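PDB 1JYK: CTP:phosphocholine Cytidylyltransferase from Streptococcus pneumoniae, which transfers the cytidylyl group of CTP to phosphocholine, yielding CDP-choline and pyrophosphate. Local coordinates for residues A[146-152]-A[174-180]; A[154-158]-A[168-172]. All blocks are in the same frame, centred on the assembly; numbering follows the deposited sequence.

In the fold
Both contacts lie on the same side of the chain's centre, about 9 Å apart between centres, and contact 2 is nested in the chain between the two segments of contact 1. Contact 1 ties the end of strand 142-149, part of the large mixed sheet, to the short strand 176-177; contact 2 belongs to the two-stranded hairpin 157-160/166-170. Backbone bonds Arg177 O to Leu158 N and Leu179 N to Trp156 O appear to join them. Each is partly buried, with surface residues at its margin. Contact 1 is the more polar, adding serine hydroxyls and an arginine to its backbone bonds, whereas contact 2 pairs two backbone bonds with aromatic and aliphatic side chains.

Contact 1. Residues A[146-152]-A[174-180]; sequences SVYREDC and KAGRILS
Tyr148 and Arg177 face each other as a non-hydrogen-bonded antiparallel pair, where strand 142-149 of the mixed sheet of this nucleotidyltransferase meets strand 176-177. Next to them Arg149 and Gly176 form the hydrogen-bonded pair: Arg149 N gives to Gly176 O and Gly176 N to Arg149 O, both at 2.9 Å. Tyr148 CE1 lies 3.6 Å from Gly176 CA.

The Arg177 side chain starts with CB 3.3 Å from Ser146 OG. CG passes the same hydroxyl, and a bend at chi2 (-81°) keeps CD beside Ser146, between its OG and its carbonyl O. NE then comes near Tyr148 CB, which lies over one guanidinium face, toward its rim. At the tip NH1 donates 2.7 Å to Ser146 O, which lies in the guanidinium plane, though the bond is bent (135°); NH1 also bonds Leu229 O, linking this strand to the chain beyond strand 224-228.

On the side of the sheet where Arg149 points, its CG lies 3.7 Å from Ile178 CD1, while the Arg149 guanidinium reaches a salt bridge with Glu236. Val147 N donates almost straight to Ser180 OG (167°). Ile178 O is gripped twice, by Ser146 OG at 2.8 Å and Ser180 OG at 2.9 Å, from opposite faces of its carbonyl plane.

Contact 2. Residues A[154-158]-A[168-172]; sequences NEWFL and DIIVD
One face of the Trp156 indole is covered by Val171, whose CG1 makes a CH-pi contact 3.9 Å from the centroid of the five-membered ring. This methyl lies 29° off the ring normal, and the two side chains run side by side in the same direction. Farther along the indole, Ile169 CG2 comes obliquely to within 3.9 Å of Trp156 CE3. The Phe157 ring is met at its edge, near its plane, by two carbonyl oxygens, Ile170 O beside CD2 and Val171 O beside CE2. With CG anti to its carbonyl carbon (chi1 -52°), the Phe157 ring leans so that CE2 comes near Val171 O across the hairpin.

These side chains project from a beta hairpin, strands 157-160 and 166-170. Phe157 and Ile170 form a hydrogen-bonded antiparallel pair: Phe157 N reaches Ile170 O at 2.6 Å, almost straight (172°), and Ile170 N returns to Phe157 O at 2.9 Å. Leu158 and Ile169 follow as a non-hydrogen-bonded pair, Leu158 CD2 against Ile169 CG1 at 4.1 Å, on the face that Tyr144 of strand 142-149 also touches. Lys216 of helix 213-216 touches both Trp156 and Val171.

Beyond the paired strands, a water donates to Glu155 O and to Val171 O. Direct pairing thus gives way to a water bridge where the two segments diverge, so that both backbone carbonyls keep a donor while apolar contacts hold the flanking side chains together.

Contact 1. Residues A[146-152]-A[174-180]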
loop_
_atom_site.group_PDB
_atom_site.type_symbol
_atom_site.label_atom_id
_atom_site.label_comp_id
_atom_site.label_asym_id
_atom_site.label_seq_id
_atom_site.Cartn_x
_atom_site.Cartn_y
_atom_site.Cartn_z
ATOM N N SER A 146 -5.778 -4.775 8.664
ATOM C CA SER A 146 -6.712 -3.682 8.912
ATOM C C SER A 146 -6.848 -3.099 10.318
ATOM O O SER A 146 -6.974 -3.832 11.299
ATOM C CB SER A 146 -8.102 -4.129 8.452
ATOM O OG SER A 146 -9.071 -3.132 8.708
ATOM N N VAL A 147 -6.840 -1.771 10.402
ATOM C CA VAL A 147 -7.020 -1.087 11.674
ATOM C C VAL A 147 -8.451 -0.544 11.671
ATOM O O VAL A 147 -9.024 -0.282 10.605
ATOM C CB VAL A 147 -6.046 0.117 11.855
ATOM C CG1 VAL A 147 -4.613 -0.379 12.051
ATOM C CG2 VAL A 147 -6.138 1.051 10.657
ATOM N N TYR A 148 -9.031 -0.382 12.856
ATOM C CA TYR A 148 -10.379 0.159 12.971
ATOM C C TYR A 148 -10.290 1.685 13.043
ATOM O O TYR A 148 -9.426 2.233 13.736
ATOM C CB TYR A 148 -11.063 -0.387 14.233
ATOM C CG TYR A 148 -12.395 0.264 14.553
ATOM C CD1 TYR A 148 -13.583 -0.217 13.995
ATOM C CD2 TYR A 148 -12.468 1.359 15.413
ATOM C CE1 TYR A 148 -14.814 0.382 14.292
ATOM C CE2 TYR A 148 -13.687 1.961 15.715
ATOM C CZ TYR A 148 -14.854 1.470 15.154
ATOM O OH TYR A 148 -16.058 2.065 15.451
ATOM N N ARG A 149 -11.173 2.371 12.324
ATOM C CA ARG A 149 -11.184 3.829 12.322
ATOM C C ARG A 149 -12.603 4.379 12.402
ATOM O O ARG A 149 -13.558 3.736 11.960
ATOM C CB ARG A 149 -10.530 4.371 11.052
ATOM C CG ARG A 149 -9.037 4.175 10.984
ATOM C CD ARG A 149 -8.343 4.833 12.157
ATOM N NE ARG A 149 -6.892 4.656 12.089
ATOM C CZ ARG A 149 -6.184 3.900 12.927
ATOM N NH1 ARG A 149 -6.795 3.237 13.909
ATOM N NH2 ARG A 149 -4.859 3.815 12.789
ATOM N N GLU A 150 -12.724 5.582 12.963
ATOM C CA GLU A 150 -14.005 6.273 13.095
ATOM C C GLU A 150 -13.893 7.645 12.428
ATOM O O GLU A 150 -12.793 8.080 12.084
ATOM C CB GLU A 150 -14.366 6.428 14.571
ATOM C CG GLU A 150 -14.616 5.105 15.258
ATOM C CD GLU A 150 -15.134 5.263 16.672
ATOM O OE1 GLU A 150 -15.808 4.331 17.162
ATOM O OE2 GLU A 150 -14.866 6.314 17.291
ATOM N N ASP A 151 -15.021 8.321 12.241
ATOM C CA ASP A 151 -15.021 9.637 11.601
ATOM C C ASP A 151 -14.247 9.534 10.300
ATOM O O ASP A 151 -13.472 10.421 9.943
ATOM C CB ASP A 151 -14.358 10.682 12.501
ATOM C CG ASP A 151 -14.941 10.701 13.893
ATOM O OD1 ASP A 151 -16.181 10.823 14.015
ATOM O OD2 ASP A 151 -14.160 10.590 14.865
ATOM N N CYS A 152 -14.469 8.438 9.591
ATOM C CA CYS A 152 -13.789 8.187 8.334
ATOM C C CYS A 152 -14.227 9.096 7.210
ATOM O O CYS A 152 -15.311 9.673 7.236
ATOM C CB CYS A 152 -14.007 6.741 7.905
ATOM S SG CYS A 152 -13.003 5.591 8.804
ATOM N N LYS A 174 -18.758 5.469 8.007
ATOM C CA LYS A 174 -17.907 6.485 8.609
ATOM C C LYS A 174 -17.044 5.838 9.681
ATOM O O LYS A 174 -16.216 6.501 10.302
ATOM C CB LYS A 174 -18.758 7.584 9.237
ATOM C CG LYS A 174 -19.776 8.186 8.287
ATOM C CD LYS A 174 -19.827 9.694 8.417
ATOM C CE LYS A 174 -20.449 10.329 7.185
ATOM N NZ LYS A 174 -20.561 11.812 7.322
ATOM N N ALA A 175 -17.242 4.537 9.892
ATOM C CA ALA A 175 -16.487 3.799 10.898
ATOM C C ALA A 175 -16.400 2.323 10.549
ATOM O O ALA A 175 -17.319 1.763 9.955
ATOM C CB ALA A 175 -17.136 3.966 12.270
ATOM N N GLY A 176 -15.293 1.695 10.929
ATOM C CA GLY A 176 -15.116 0.282 10.656
ATOM C C GLY A 176 -13.676 -0.100 10.360
ATOM O O GLY A 176 -12.763 0.712 10.520
ATOM N N ARG A 177 -13.485 -1.350 9.942
ATOM C CA ARG A 177 -12.173 -1.880 9.588
ATOM C C ARG A 177 -11.902 -1.460 8.146
ATOM O O ARG A 177 -12.564 -1.907 7.209
ATOM C CB ARG A 177 -12.173 -3.402 9.711
ATOM C CG ARG A 177 -12.235 -3.900 11.150
ATOM C CD ARG A 177 -10.862 -3.845 11.780
ATOM N NE ARG A 177 -10.911 -4.125 13.207
ATOM C CZ ARG A 177 -9.841 -4.251 13.983
ATOM N NH1 ARG A 177 -8.620 -4.123 13.476
ATOM N NH2 ARG A 177 -9.996 -4.516 15.274
ATOM N N ILE A 178 -10.920 -0.591 7.974
ATOM C CA ILE A 178 -10.603 -0.064 6.654
ATOM C C ILE A 178 -9.421 -0.723 5.957
ATOM O O ILE A 178 -8.639 -1.452 6.569
ATOM C CB ILE A 178 -10.306 1.460 6.752
ATOM C CG1 ILE A 178 -9.087 1.694 7.658
ATOM C CG2 ILE A 178 -11.506 2.191 7.343
ATOM C CD1 ILE A 178 -8.450 3.051 7.509
ATOM N N LEU A 179 -9.326 -0.487 4.652
ATOM C CA LEU A 179 -8.185 -0.960 3.870
ATOM C C LEU A 179 -7.163 0.041 4.411
ATOM O O LEU A 179 -7.336 1.256 4.256
ATOM C CB LEU A 179 -8.436 -0.745 2.375
ATOM C CG LEU A 179 -9.010 -1.977 1.676
ATOM C CD1 LEU A 179 -10.354 -2.310 2.301
ATOM C CD2 LEU A 179 -9.158 -1.719 0.184
ATOM N N SER A 180 -6.123 -0.463 5.062
ATOM C CA SER A 180 -5.149 0.402 5.717
ATOM C C SER A 180 -3.797 0.678 5.070
ATOM O O SER A 180 -2.986 1.403 5.644
ATOM C CB SER A 180 -4.921 -0.118 7.138
ATOM O OG SER A 180 -6.157 -0.478 7.735
#

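Contact 2. Residues A[154-158]-A[168-172]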
loop_
_atom_site.group_PDB
_atom_site.type_symbol
_atom_site.label_atom_id
_atom_site.label_comp_id
_atom_site.label_asym_id
_atom_site.label_seq_id
_atom_site.Cartn_x
_atom_site.Cartn_y
_atom_site.Cartn_z
ATOM N N ASN A 154 -13.841 8.954 2.896
ATOM C CA ASN A 154 -13.351 8.333 1.677
ATOM C C ASN A 154 -12.572 7.031 1.857
ATOM O O ASN A 154 -11.811 6.644 0.974
ATOM C CB ASN A 154 -12.484 9.329 0.909
ATOM C CG ASN A 154 -13.270 10.535 0.445
ATOM O OD1 ASN A 154 -12.767 11.663 0.455
ATOM N ND2 ASN A 154 -14.517 10.308 0.034
ATOM N N GLU A 155 -12.745 6.356 2.985
ATOM C CA GLU A 155 -12.048 5.093 3.199
ATOM C C GLU A 155 -12.906 3.972 2.642
ATOM O O GLU A 155 -14.081 4.179 2.345
ATOM C CB GLU A 155 -11.828 4.840 4.691
ATOM C CG GLU A 155 -11.326 6.037 5.454
ATOM C CD GLU A 155 -9.853 6.255 5.249
ATOM O OE1 GLU A 155 -9.353 7.335 5.634
ATOM O OE2 GLU A 155 -9.193 5.346 4.699
ATOM N N TRP A 156 -12.315 2.793 2.490
ATOM C CA TRP A 156 -13.052 1.625 2.019
ATOM C C TRP A 156 -13.041 0.652 3.191
ATOM O O TRP A 156 -12.048 0.550 3.910
ATOM C CB TRP A 156 -12.385 0.990 0.800
ATOM C CG TRP A 156 -12.606 1.744 -0.484
ATOM C CD1 TRP A 156 -13.153 2.995 -0.630
ATOM C CD2 TRP A 156 -12.249 1.313 -1.805
ATOM N NE1 TRP A 156 -13.148 3.367 -1.953
ATOM C CE2 TRP A 156 -12.600 2.350 -2.696
ATOM C CE3 TRP A 156 -11.659 0.148 -2.316
ATOM C CZ2 TRP A 156 -12.381 2.259 -4.081
ATOM C CZ3 TRP A 156 -11.446 0.057 -3.695
ATOM C CH2 TRP A 156 -11.806 1.108 -4.558
ATOM N N PHE A 157 -14.141 -0.062 3.385
ATOM C CA PHE A 157 -14.245 -0.978 4.511
ATOM C C PHE A 157 -14.360 -2.446 4.152
ATOM O O PHE A 157 -14.833 -2.810 3.071
ATOM C CB PHE A 157 -15.427 -0.567 5.384
ATOM C CG PHE A 157 -15.402 0.875 5.780
ATOM C CD1 PHE A 157 -14.906 1.259 7.025
ATOM C CD2 PHE A 157 -15.839 1.855 4.900
ATOM C CE1 PHE A 157 -14.844 2.607 7.386
ATOM C CE2 PHE A 157 -15.783 3.202 5.247
ATOM C CZ PHE A 157 -15.281 3.580 6.499
ATOM N N LEU A 158 -13.930 -3.284 5.089
ATOM C CA LEU A 158 -13.944 -4.729 4.922
ATOM C C LEU A 158 -15.159 -5.380 5.578
ATOM O O LEU A 158 -15.411 -5.183 6.766
ATOM C CB LEU A 158 -12.660 -5.319 5.520
ATOM C CG LEU A 158 -11.351 -4.865 4.860
ATOM C CD1 LEU A 158 -10.195 -5.009 5.842
ATOM C CD2 LEU A 158 -11.097 -5.701 3.607
ATOM N N ASP A 168 -17.072 -8.679 1.127
ATOM C CA ASP A 168 -17.274 -7.508 0.296
ATOM C C ASP A 168 -16.389 -6.375 0.800
ATOM O O ASP A 168 -15.850 -6.437 1.910
ATOM C CB ASP A 168 -18.741 -7.078 0.377
ATOM C CG ASP A 168 -19.193 -6.306 -0.845
ATOM O OD1 ASP A 168 -18.359 -6.033 -1.736
ATOM O OD2 ASP A 168 -20.395 -5.973 -0.913
ATOM N N ILE A 169 -16.227 -5.353 -0.031
ATOM C CA ILE A 169 -15.466 -4.171 0.338
ATOM C C ILE A 169 -16.409 -3.041 -0.031
ATOM O O ILE A 169 -16.852 -2.940 -1.173
ATOM C CB ILE A 169 -14.144 -4.054 -0.450
ATOM C CG1 ILE A 169 -13.149 -5.106 0.058
ATOM C CG2 ILE A 169 -13.563 -2.652 -0.283
ATOM C CD1 ILE A 169 -12.024 -5.419 -0.909
ATOM N N ILE A 170 -16.725 -2.195 0.935
ATOM C CA ILE A 170 -17.671 -1.124 0.694
ATOM C C ILE A 170 -17.129 0.250 1.037
ATOM O O ILE A 170 -16.078 0.377 1.676
ATOM C CB ILE A 170 -18.951 -1.367 1.511
ATOM C CG1 ILE A 170 -18.621 -1.366 3.004
ATOM C CG2 ILE A 170 -19.555 -2.705 1.138
ATOM C CD1 ILE A 170 -19.826 -1.348 3.890
ATOM N N VAL A 171 -17.859 1.280 0.617
ATOM C CA VAL A 171 -17.465 2.653 0.883
ATOM C C VAL A 171 -18.477 3.370 1.780
ATOM O O VAL A 171 -18.176 4.422 2.343
ATOM C CB VAL A 171 -17.322 3.456 -0.430
ATOM C CG1 VAL A 171 -16.653 2.601 -1.496
ATOM C CG2 VAL A 171 -18.686 3.927 -0.900
ATOM N N ASP A 172 -19.663 2.786 1.925
ATOM C CA ASP A 172 -20.727 3.393 2.721
ATOM C C ASP A 172 -20.637 3.262 4.247
ATOM O O ASP A 172 -21.424 2.535 4.870
ATOM C CB ASP A 172 -22.088 2.857 2.258
ATOM C CG ASP A 172 -23.250 3.736 2.710
ATOM O OD1 ASP A 172 -23.009 4.825 3.273
ATOM O OD2 ASP A 172 -24.413 3.330 2.498
HETATM O O HOH W 1 -16.077 5.967 2.335
#